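Local coordinates for antigen 43 (PDB 4KH3), which mediates self-association of Escherichia coli cells, serving as an autotransporter adhesin of the AIDA type in bacterial aggregation and probably in biofilm formation, at residues A[426-431]-A[447-453]. Residues are numbered along the deposited sequence; the frame is centred on the assembly and turned at random.
Sequences IREGDA and SGSGTLT
Residues 426-431 and 447-453 each form a turn leading into a strand (431-434 and 451-455) on successive coils of a right-handed parallel beta-helix, the fold of this autotransporter's passenger domain. The two segments run parallel, with CA atoms 4.3 to 4.9 Å apart in the pairs Arg427-Ser447, Glu428-Gly448, Gly429-Gly450 and Ala431-Leu452. Ser449 bulges outward, so the second turn is one residue longer. Gly429 and Gly448 have positive phi (67° and 71°). A CB on Gly448 would clash with Arg427 O, and one on Gly450 with Gly429 O.

Before the turn, Ser447 N donates to Ile426 O (2.8 Å). After it, Ala431 N donates to Thr451 O and Thr453 N to Ala431 O, both 3.0 Å, in parallel bridge geometry. Asp430 (chi1 m) replaces a backbone acceptor: its OD1 takes Thr451 N at 2.8 Å.

Inside the coil, Ile426 CD1 meets Leu452 CD2 at 3.7 Å, and Ala431 CB lies 3.9 Å from Leu452 CD1. Leu406 of the preceding coil and Leu471 of the following one continue this core. Arg427 and Glu428 point away from the second turn. One water fills the gap at the bulge: it donates to Gly429 O (2.9 Å) and Ser447 O (2.8 Å) and accepts from Gly450 N (2.8 Å).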
loop_
_atom_site.group_PDB
_atom_site.type_symbol
_atom_site.label_atom_id
_atom_site.label_comp_id
_atom_site.label_asym_id
_atom_site.label_seq_id
_atom_site.Cartn_x
_atom_site.Cartn_y
_atom_site.Cartn_z
ATOM N N ILE A 426 17.073 33.531 8.085
ATOM C CA ILE A 426 15.928 33.372 7.202
ATOM C C ILE A 426 16.121 34.321 6.029
ATOM O O ILE A 426 16.203 35.532 6.210
ATOM C CB ILE A 426 14.606 33.697 7.923
ATOM C CG1 ILE A 426 14.275 32.611 8.947
ATOM C CG2 ILE A 426 13.458 33.834 6.912
ATOM C CD1 ILE A 426 15.069 32.665 10.227
ATOM N N ARG A 427 16.208 33.778 4.825
ATOM C CA ARG A 427 16.598 34.587 3.685
ATOM C C ARG A 427 15.529 34.712 2.596
ATOM O O ARG A 427 15.629 35.568 1.711
ATOM C CB ARG A 427 17.881 34.021 3.089
ATOM C CG ARG A 427 19.005 33.901 4.103
ATOM C CD ARG A 427 20.294 33.415 3.458
ATOM N NE ARG A 427 20.670 34.248 2.320
ATOM C CZ ARG A 427 21.156 33.771 1.180
ATOM N NH1 ARG A 427 21.331 32.465 1.025
ATOM N NH2 ARG A 427 21.468 34.599 0.191
ATOM N N GLU A 428 14.500 33.878 2.671
ATOM C CA GLU A 428 13.582 33.704 1.549
ATOM C C GLU A 428 12.311 32.993 2.018
ATOM O O GLU A 428 12.382 31.966 2.682
ATOM C CB GLU A 428 14.289 32.880 0.472
ATOM C CG GLU A 428 13.559 32.733 -0.846
ATOM C CD GLU A 428 14.318 31.832 -1.813
ATOM O OE1 GLU A 428 15.472 31.461 -1.496
ATOM O OE2 GLU A 428 13.765 31.491 -2.883
ATOM N N GLY A 429 11.148 33.546 1.688
ATOM C CA GLY A 429 9.882 32.993 2.137
ATOM C C GLY A 429 9.636 33.093 3.637
ATOM O O GLY A 429 10.182 33.952 4.324
ATOM N N ASP A 430 8.790 32.210 4.146
ATOM C CA ASP A 430 8.373 32.268 5.535
ATOM C C ASP A 430 9.121 31.231 6.350
ATOM O O ASP A 430 9.668 30.279 5.799
ATOM C CB ASP A 430 6.875 31.971 5.645
ATOM C CG ASP A 430 6.004 33.090 5.100
ATOM O OD1 ASP A 430 6.527 34.172 4.748
ATOM O OD2 ASP A 430 4.775 32.887 5.049
ATOM N N ALA A 431 9.121 31.404 7.667
ATOM C CA ALA A 431 9.704 30.417 8.558
ATOM C C ALA A 431 8.969 30.424 9.892
ATOM O O ALA A 431 8.428 31.447 10.300
ATOM C CB ALA A 431 11.193 30.683 8.754
ATOM N N SER A 447 15.953 38.308 6.409
ATOM C CA SER A 447 15.926 39.021 5.146
ATOM C C SER A 447 14.865 38.400 4.253
ATOM O O SER A 447 14.146 37.484 4.670
ATOM C CB SER A 447 17.302 38.997 4.474
ATOM O OG SER A 447 17.792 37.675 4.363
ATOM N N GLY A 448 14.752 38.902 3.030
ATOM C CA GLY A 448 13.651 38.515 2.165
ATOM C C GLY A 448 12.322 39.087 2.644
ATOM O O GLY A 448 12.201 39.561 3.782
ATOM N N SER A 449 11.314 39.022 1.780
ATOM C CA SER A 449 10.019 39.646 2.049
ATOM C C SER A 449 9.071 38.783 2.894
ATOM O O SER A 449 7.952 39.197 3.211
ATOM C CB SER A 449 9.345 40.028 0.731
ATOM O OG SER A 449 9.160 38.888 -0.097
ATOM N N GLY A 450 9.518 37.593 3.267
ATOM C CA GLY A 450 8.679 36.681 4.018
ATOM C C GLY A 450 8.527 37.056 5.479
ATOM O O GLY A 450 9.005 38.091 5.931
ATOM N N THR A 451 7.857 36.194 6.228
ATOM C CA THR A 451 7.625 36.435 7.636
ATOM C C THR A 451 8.261 35.346 8.485
ATOM O O THR A 451 8.025 34.160 8.263
ATOM C CB THR A 451 6.126 36.479 7.936
ATOM O OG1 THR A 451 5.531 37.546 7.191
ATOM C CG2 THR A 451 5.877 36.683 9.421
ATOM N N LEU A 452 9.079 35.757 9.447
ATOM C CA LEU A 452 9.571 34.848 10.460
ATOM C C LEU A 452 8.652 34.952 11.652
ATOM O O LEU A 452 8.565 35.996 12.279
ATOM C CB LEU A 452 10.998 35.204 10.874
ATOM C CG LEU A 452 11.558 34.471 12.099
ATOM C CD1 LEU A 452 11.445 32.968 11.942
ATOM C CD2 LEU A 452 13.007 34.865 12.327
ATOM N N THR A 453 7.946 33.871 11.946
ATOM C CA THR A 453 7.109 33.808 13.129
ATOM C C THR A 453 7.846 33.060 14.223
ATOM O O THR A 453 8.340 31.959 14.006
ATOM C CB THR A 453 5.791 33.042 12.870
ATOM O OG1 THR A 453 5.054 33.665 11.812
ATOM C CG2 THR A 453 4.934 32.988 14.150
HETATM O O HOH W 1 18.965 37.042 6.699
HETATM O O HOH W 2 11.868 36.219 3.706
#